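Local coordinates for periplasmic molybdate-binding protein (Azotobacter vinelandii, PDB 1ATG) that binds molybdate and tungstate in a pocket between its two domains, consistent with a role as the periplasmic receptor of an ABC transporter, at residues N50-A55 against Q193-K198; S73-A78 against Q208-M213. One frame throughout, in Å; residues are numbered along the deposited sequence. Where two conformers were deposited one is given.

Contact 1. Residues N50-A55 against Q193-K198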
loop_
_atom_site.group_PDB
_atom_site.type_symbol
_atom_site.label_atom_id
_atom_site.label_comp_id
_atom_site.label_asym_id
_atom_site.label_seq_id
_atom_site.Cartn_x
_atom_site.Cartn_y
_atom_site.Cartn_z
ATOM N N ASN A 50 -15.413 -2.768 -9.998
ATOM C CA ASN A 50 -15.008 -3.574 -11.138
ATOM C C ASN A 50 -13.645 -4.226 -10.942
ATOM O O ASN A 50 -13.400 -5.347 -11.363
ATOM C CB ASN A 50 -14.959 -2.700 -12.402
ATOM C CG ASN A 50 -16.345 -2.136 -12.705
ATOM O OD1 ASN A 50 -16.519 -0.946 -12.859
ATOM N ND2 ASN A 50 -17.296 -3.056 -12.766
ATOM N N VAL A 51 -12.728 -3.474 -10.315
ATOM C CA VAL A 51 -11.347 -3.887 -10.107
ATOM C C VAL A 51 -10.914 -3.542 -8.669
ATOM O O VAL A 51 -11.271 -2.479 -8.179
ATOM C CB VAL A 51 -10.403 -3.154 -11.082
ATOM C CG1 VAL A 51 -8.926 -3.409 -10.795
ATOM C CG2 VAL A 51 -10.678 -3.505 -12.543
ATOM N N PHE A 52 -10.139 -4.441 -8.087
ATOM C CA PHE A 52 -9.598 -4.255 -6.749
ATOM C C PHE A 52 -8.075 -4.444 -6.790
ATOM O O PHE A 52 -7.589 -5.481 -7.196
ATOM C CB PHE A 52 -10.219 -5.260 -5.780
ATOM C CG PHE A 52 -9.619 -5.387 -4.411
ATOM C CD1 PHE A 52 -9.135 -4.321 -3.664
ATOM C CD2 PHE A 52 -9.568 -6.649 -3.838
ATOM C CE1 PHE A 52 -8.609 -4.530 -2.399
ATOM C CE2 PHE A 52 -9.051 -6.851 -2.567
ATOM C CZ PHE A 52 -8.573 -5.783 -1.842
ATOM N N PHE A 53 -7.373 -3.419 -6.289
ATOM C CA PHE A 53 -5.940 -3.452 -6.058
ATOM C C PHE A 53 -5.707 -3.634 -4.549
ATOM O O PHE A 53 -5.986 -2.717 -3.765
ATOM C CB PHE A 53 -5.260 -2.160 -6.501
ATOM C CG PHE A 53 -5.246 -1.983 -7.992
ATOM C CD1 PHE A 53 -4.333 -2.639 -8.790
ATOM C CD2 PHE A 53 -6.173 -1.148 -8.594
ATOM C CE1 PHE A 53 -4.331 -2.491 -10.161
ATOM C CE2 PHE A 53 -6.176 -0.974 -9.975
ATOM C CZ PHE A 53 -5.251 -1.649 -10.751
ATOM N N SER A 54 -5.239 -4.810 -4.171
ATOM C CA SER A 54 -4.952 -5.033 -2.752
ATOM C C SER A 54 -3.502 -4.680 -2.419
ATOM O O SER A 54 -2.670 -4.606 -3.357
ATOM C CB SER A 54 -5.192 -6.504 -2.417
ATOM O OG SER A 54 -5.103 -6.687 -1.012
ATOM N N ALA A 55 -3.152 -4.579 -1.141
ATOM C CA ALA A 55 -1.760 -4.430 -0.738
ATOM C C ALA A 55 -1.156 -5.793 -0.404
ATOM O O ALA A 55 -0.015 -5.839 0.046
ATOM C CB ALA A 55 -1.633 -3.510 0.472
ATOM N N GLN A 193 -1.473 -7.766 -5.144
ATOM C CA GLN A 193 -2.216 -8.366 -6.246
ATOM C C GLN A 193 -3.536 -7.664 -6.490
ATOM O O GLN A 193 -4.109 -7.006 -5.620
ATOM C CB GLN A 193 -2.460 -9.856 -5.993
ATOM C CG GLN A 193 -1.163 -10.655 -5.972
ATOM C CD GLN A 193 -1.421 -12.110 -6.320
ATOM O OE1 GLN A 193 -2.339 -12.713 -5.763
ATOM N NE2 GLN A 193 -0.637 -12.648 -7.245
ATOM N N ALA A 194 -3.982 -7.770 -7.742
ATOM C CA ALA A 194 -5.207 -7.177 -8.201
ATOM C C ALA A 194 -6.094 -8.258 -8.833
ATOM O O ALA A 194 -5.605 -9.283 -9.290
ATOM C CB ALA A 194 -4.946 -6.090 -9.236
ATOM N N VAL A 195 -7.393 -7.999 -8.774
ATOM C CA VAL A 195 -8.351 -8.902 -9.404
ATOM C C VAL A 195 -9.463 -8.056 -10.026
ATOM O O VAL A 195 -9.749 -6.921 -9.665
ATOM C CB VAL A 195 -9.050 -9.894 -8.456
ATOM C CG1 VAL A 195 -8.140 -11.017 -7.998
ATOM C CG2 VAL A 195 -9.666 -9.185 -7.251
ATOM N N ILE A 196 -10.132 -8.686 -11.002
ATOM C CA ILE A 196 -11.373 -8.162 -11.545
ATOM C C ILE A 196 -12.491 -8.806 -10.702
ATOM O O ILE A 196 -12.387 -9.976 -10.354
ATOM C CB ILE A 196 -11.588 -8.495 -13.026
ATOM C CG1 ILE A 196 -10.545 -7.760 -13.880
ATOM C CG2 ILE A 196 -12.997 -8.133 -13.484
ATOM C CD1 ILE A 196 -10.597 -8.126 -15.352
ATOM N N THR A 197 -13.467 -7.996 -10.334
ATOM C CA THR A 197 -14.605 -8.517 -9.551
ATOM C C THR A 197 -15.525 -9.269 -10.516
ATOM O O THR A 197 -15.959 -8.659 -11.486
ATOM C CB THR A 197 -15.292 -7.368 -8.819
ATOM O OG1 THR A 197 -14.375 -6.736 -7.888
ATOM C CG2 THR A 197 -16.488 -7.862 -8.009
ATOM N N LYS A 198 -15.805 -10.539 -10.260
ATOM C CA LYS A 198 -16.586 -11.377 -11.166
ATOM C C LYS A 198 -17.903 -10.804 -11.640
ATOM O O LYS A 198 -18.283 -10.978 -12.808
ATOM C CB LYS A 198 -16.831 -12.747 -10.515
ATOM C CG LYS A 198 -17.283 -13.840 -11.477
ATOM C CD LYS A 198 -17.094 -15.209 -10.831
ATOM C CE LYS A 198 -17.860 -16.300 -11.554
ATOM N NZ LYS A 198 -17.715 -17.613 -10.857
#
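T197 N donates to N50 O at 2.8 Å, from above the carbonyl plane (43° out of it), at one end of an antiparallel strand pair. At the other end S54 N reaches Q193 O at 2.9 Å. Between them F52 and V195 form the hydrogen-bonded pair: F52 N to V195 O and V195 N to F52 O are both 3.0 Å. F52 O also takes a CA-H contact from A194 CA at 3.1 Å. The short strand axes run 4.8 Å apart at 171°.

The non-hydrogen-bonded pairs, V51 with I196 and F53 with A194, put their side chains on one face. There F53 CD1 rests on A194 CB at 3.5 Å, its CG anti to the carbonyl carbon (chi1 -69°), while V51 and I196 meet more loosely. F52 and V195 occupy the opposite face, with F52 CB 4.2 Å from V195 CG2, and helix 58-65 packs over it through L63 and P60.

All four hydrogen bonds across the pair join backbone atoms; S54 OG bonds to D56 OD1. The pairing holds the chain through S54, next to A55, which touches the bound tungstate; this probably helps to place that residue.

Contact 2. Residues S73-A78 against Q208-M213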
loop_
_atom_site.group_PDB
_atom_site.type_symbol
_atom_site.label_atom_id
_atom_site.label_comp_id
_atom_site.label_asym_id
_atom_site.label_seq_id
_atom_site.Cartn_x
_atom_site.Cartn_y
_atom_site.Cartn_z
ATOM N N SER A 73 -8.012 -13.546 -13.602
ATOM C CA SER A 73 -7.671 -12.136 -13.590
ATOM C C SER A 73 -6.664 -11.741 -12.516
ATOM O O SER A 73 -6.127 -10.624 -12.608
ATOM C CB SER A 73 -8.913 -11.261 -13.385
ATOM O OG SER A 73 -9.427 -11.383 -12.064
ATOM N N ARG A 74 -6.400 -12.600 -11.560
ATOM C CA ARG A 74 -5.470 -12.234 -10.485
ATOM C C ARG A 74 -4.020 -12.161 -10.919
ATOM O O ARG A 74 -3.500 -13.094 -11.543
ATOM C CB ARG A 74 -5.625 -13.278 -9.373
ATOM C CG ARG A 74 -4.861 -12.880 -8.112
ATOM C CD ARG A 74 -5.413 -13.675 -6.930
ATOM N NE ARG A 74 -5.375 -15.110 -7.217
ATOM C CZ ARG A 74 -4.272 -15.828 -7.065
ATOM N NH1 ARG A 74 -3.137 -15.305 -6.636
ATOM N NH2 ARG A 74 -4.305 -17.134 -7.345
ATOM N N PHE A 75 -3.326 -11.079 -10.555
ATOM C CA PHE A 75 -1.916 -10.946 -10.880
ATOM C C PHE A 75 -1.238 -9.962 -9.925
ATOM O O PHE A 75 -1.898 -9.172 -9.248
ATOM C CB PHE A 75 -1.723 -10.525 -12.334
ATOM C CG PHE A 75 -1.930 -9.068 -12.619
ATOM C CD1 PHE A 75 -3.193 -8.522 -12.684
ATOM C CD2 PHE A 75 -0.848 -8.222 -12.842
ATOM C CE1 PHE A 75 -3.377 -7.178 -12.953
ATOM C CE2 PHE A 75 -1.012 -6.882 -13.098
ATOM C CZ PHE A 75 -2.283 -6.360 -13.167
ATOM N N THR A 76 0.070 -10.092 -9.857
ATOM C CA THR A 76 0.881 -9.177 -9.050
ATOM C C THR A 76 1.153 -7.916 -9.842
ATOM O O THR A 76 1.890 -7.980 -10.845
ATOM C CB THR A 76 2.191 -9.838 -8.618
ATOM O OG1 THR A 76 1.819 -10.974 -7.827
ATOM C CG2 THR A 76 3.057 -8.900 -7.804
ATOM N N TYR A 77 0.601 -6.780 -9.444
ATOM C CA TYR A 77 0.767 -5.526 -10.165
ATOM C C TYR A 77 1.901 -4.667 -9.628
ATOM O O TYR A 77 2.352 -3.747 -10.324
ATOM C CB TYR A 77 -0.541 -4.717 -10.178
ATOM C CG TYR A 77 -0.935 -4.173 -8.828
ATOM C CD1 TYR A 77 -1.667 -4.939 -7.931
ATOM C CD2 TYR A 77 -0.589 -2.895 -8.431
ATOM C CE1 TYR A 77 -2.019 -4.446 -6.678
ATOM C CE2 TYR A 77 -0.916 -2.392 -7.183
ATOM C CZ TYR A 77 -1.628 -3.183 -6.325
ATOM O OH TYR A 77 -1.957 -2.674 -5.082
ATOM N N ALA A 78 2.374 -4.962 -8.423
ATOM C CA ALA A 78 3.429 -4.141 -7.820
ATOM C C ALA A 78 3.927 -4.851 -6.578
ATOM O O ALA A 78 3.179 -5.624 -5.947
ATOM C CB ALA A 78 2.865 -2.771 -7.447
ATOM N N GLN A 208 -9.336 -4.636 -20.264
ATOM C CA GLN A 208 -8.472 -3.700 -20.974
ATOM C C GLN A 208 -7.570 -2.973 -19.980
ATOM O O GLN A 208 -6.366 -2.858 -20.195
ATOM C CB GLN A 208 -9.272 -2.685 -21.791
ATOM C CG GLN A 208 -8.383 -1.701 -22.538
ATOM C CD GLN A 208 -9.124 -0.674 -23.354
ATOM O OE1 GLN A 208 -8.541 0.317 -23.807
ATOM N NE2 GLN A 208 -10.420 -0.887 -23.565
ATOM N N PHE A 209 -8.164 -2.459 -18.901
ATOM C CA PHE A 209 -7.376 -1.743 -17.890
ATOM C C PHE A 209 -6.370 -2.663 -17.234
ATOM O O PHE A 209 -5.204 -2.282 -17.027
ATOM C CB PHE A 209 -8.324 -1.090 -16.875
ATOM C CG PHE A 209 -7.597 -0.277 -15.836
ATOM C CD1 PHE A 209 -6.898 0.859 -16.201
ATOM C CD2 PHE A 209 -7.607 -0.652 -14.501
ATOM C CE1 PHE A 209 -6.224 1.612 -15.255
ATOM C CE2 PHE A 209 -6.930 0.104 -13.561
ATOM C CZ PHE A 209 -6.239 1.231 -13.923
ATOM N N MET A 210 -6.735 -3.889 -16.903
ATOM C CA MET A 210 -5.842 -4.859 -16.284
ATOM C C MET A 210 -4.682 -5.199 -17.218
ATOM O O MET A 210 -3.546 -5.365 -16.766
ATOM C CB MET A 210 -6.601 -6.101 -15.836
ATOM C CG MET A 210 -7.552 -5.835 -14.674
ATOM S SD MET A 210 -6.750 -5.603 -13.077
ATOM C CE MET A 210 -6.746 -7.310 -12.511
ATOM N N SER A 211 -4.953 -5.280 -18.523
ATOM C CA SER A 211 -3.905 -5.514 -19.508
ATOM C C SER A 211 -2.974 -4.307 -19.590
ATOM O O SER A 211 -1.753 -4.433 -19.576
ATOM C CB SER A 211 -4.482 -5.803 -20.898
ATOM O OG SER A 211 -3.452 -5.806 -21.882
ATOM N N TRP A 212 -3.548 -3.115 -19.600
ATOM C CA TRP A 212 -2.797 -1.873 -19.652
ATOM C C TRP A 212 -1.872 -1.720 -18.445
ATOM O O TRP A 212 -0.736 -1.261 -18.542
ATOM C CB TRP A 212 -3.758 -0.680 -19.729
ATOM C CG TRP A 212 -3.037 0.633 -19.821
ATOM C CD1 TRP A 212 -2.545 1.241 -20.940
ATOM C CD2 TRP A 212 -2.743 1.506 -18.725
ATOM N NE1 TRP A 212 -1.936 2.420 -20.599
ATOM C CE2 TRP A 212 -2.053 2.614 -19.241
ATOM C CE3 TRP A 212 -2.985 1.450 -17.341
ATOM C CZ2 TRP A 212 -1.605 3.656 -18.444
ATOM C CZ3 TRP A 212 -2.548 2.501 -16.557
ATOM C CH2 TRP A 212 -1.863 3.587 -17.098
ATOM N N MET A 213 -2.349 -2.168 -17.269
ATOM C CA MET A 213 -1.554 -2.128 -16.052
ATOM C C MET A 213 -0.259 -2.911 -16.120
ATOM O O MET A 213 0.651 -2.653 -15.322
ATOM C CB MET A 213 -2.384 -2.681 -14.888
ATOM C CG MET A 213 -3.404 -1.679 -14.364
ATOM S SD MET A 213 -2.675 -0.262 -13.523
ATOM C CE MET A 213 -1.702 -1.078 -12.252
HETATM O O HOH W 1 1.587 -4.154 -13.111
#
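F75 presents its ring edge to M210 and M213. M210 SD lies 5.1 Å from the ring centroid and 89° off its normal, a Met-aromatic contact made in the ring plane. M210 CE comes closer, 3.4 Å from F75 CE1, and M213 CB meets the same edge at 4.1 Å from F75 CZ. S73 O and a water also lie in plane at the edge. Outside the two segments, K214 forms a cation-pi contact with F75. Within the helical segment, the F209 ring carries M213 CG over one face, 4.0 Å above the plane and displaced toward the rim, and so backs M213 from its own side.

The CB of F75 points toward segment 208-213, and chi1 (79°) puts CG between the backbone N and the carbonyl carbon. The M210 chain is bent at chi2 and chi3, and its CE lies 3.4 Å from S73 O as well. M213, also bent at both torsions, brings CE to 4.3 Å from Y77 CB. The segments share no direct hydrogen bond; the water joins them instead, donating to Y77 O at 2.9 Å and to M213 O at 2.8 Å.

Segment 208-213 is thereby packed against strand 75-86, where Y77 and A78 both face Q192 in a classic beta bulge. M210 also reaches V51 and I196, M213 reaches F53, and W212 and M213 both lie on L17 of helix 11-25, so segment 208-213 packs against both that helix and the sheet.

How the contacts relate
Contact 1 is a strand pairing within the sheet, all its touching residues buried; contact 2 sets helix 203-212 against strand 75-86, somewhat farther from the chain centre but also mostly buried, its partial exposure lying at S73 and F75. The chemistry follows: backbone hydrogen bonds in the first, methionine-aromatic packing and one bridging water in the second. Strand 191-196 lies beside both 51-53 and 75-86, and leads on along the chain to helix 203-212. With centres 9 Å apart, the contacts also touch directly: Y77 OH is 2.7 Å from S54 O, and R74 NH1 is 2.8 Å from Q193 OE1, both probable hydrogen bonds. Both lie near the pocket: the Y77 side chain is about 7 Å from the tungstate.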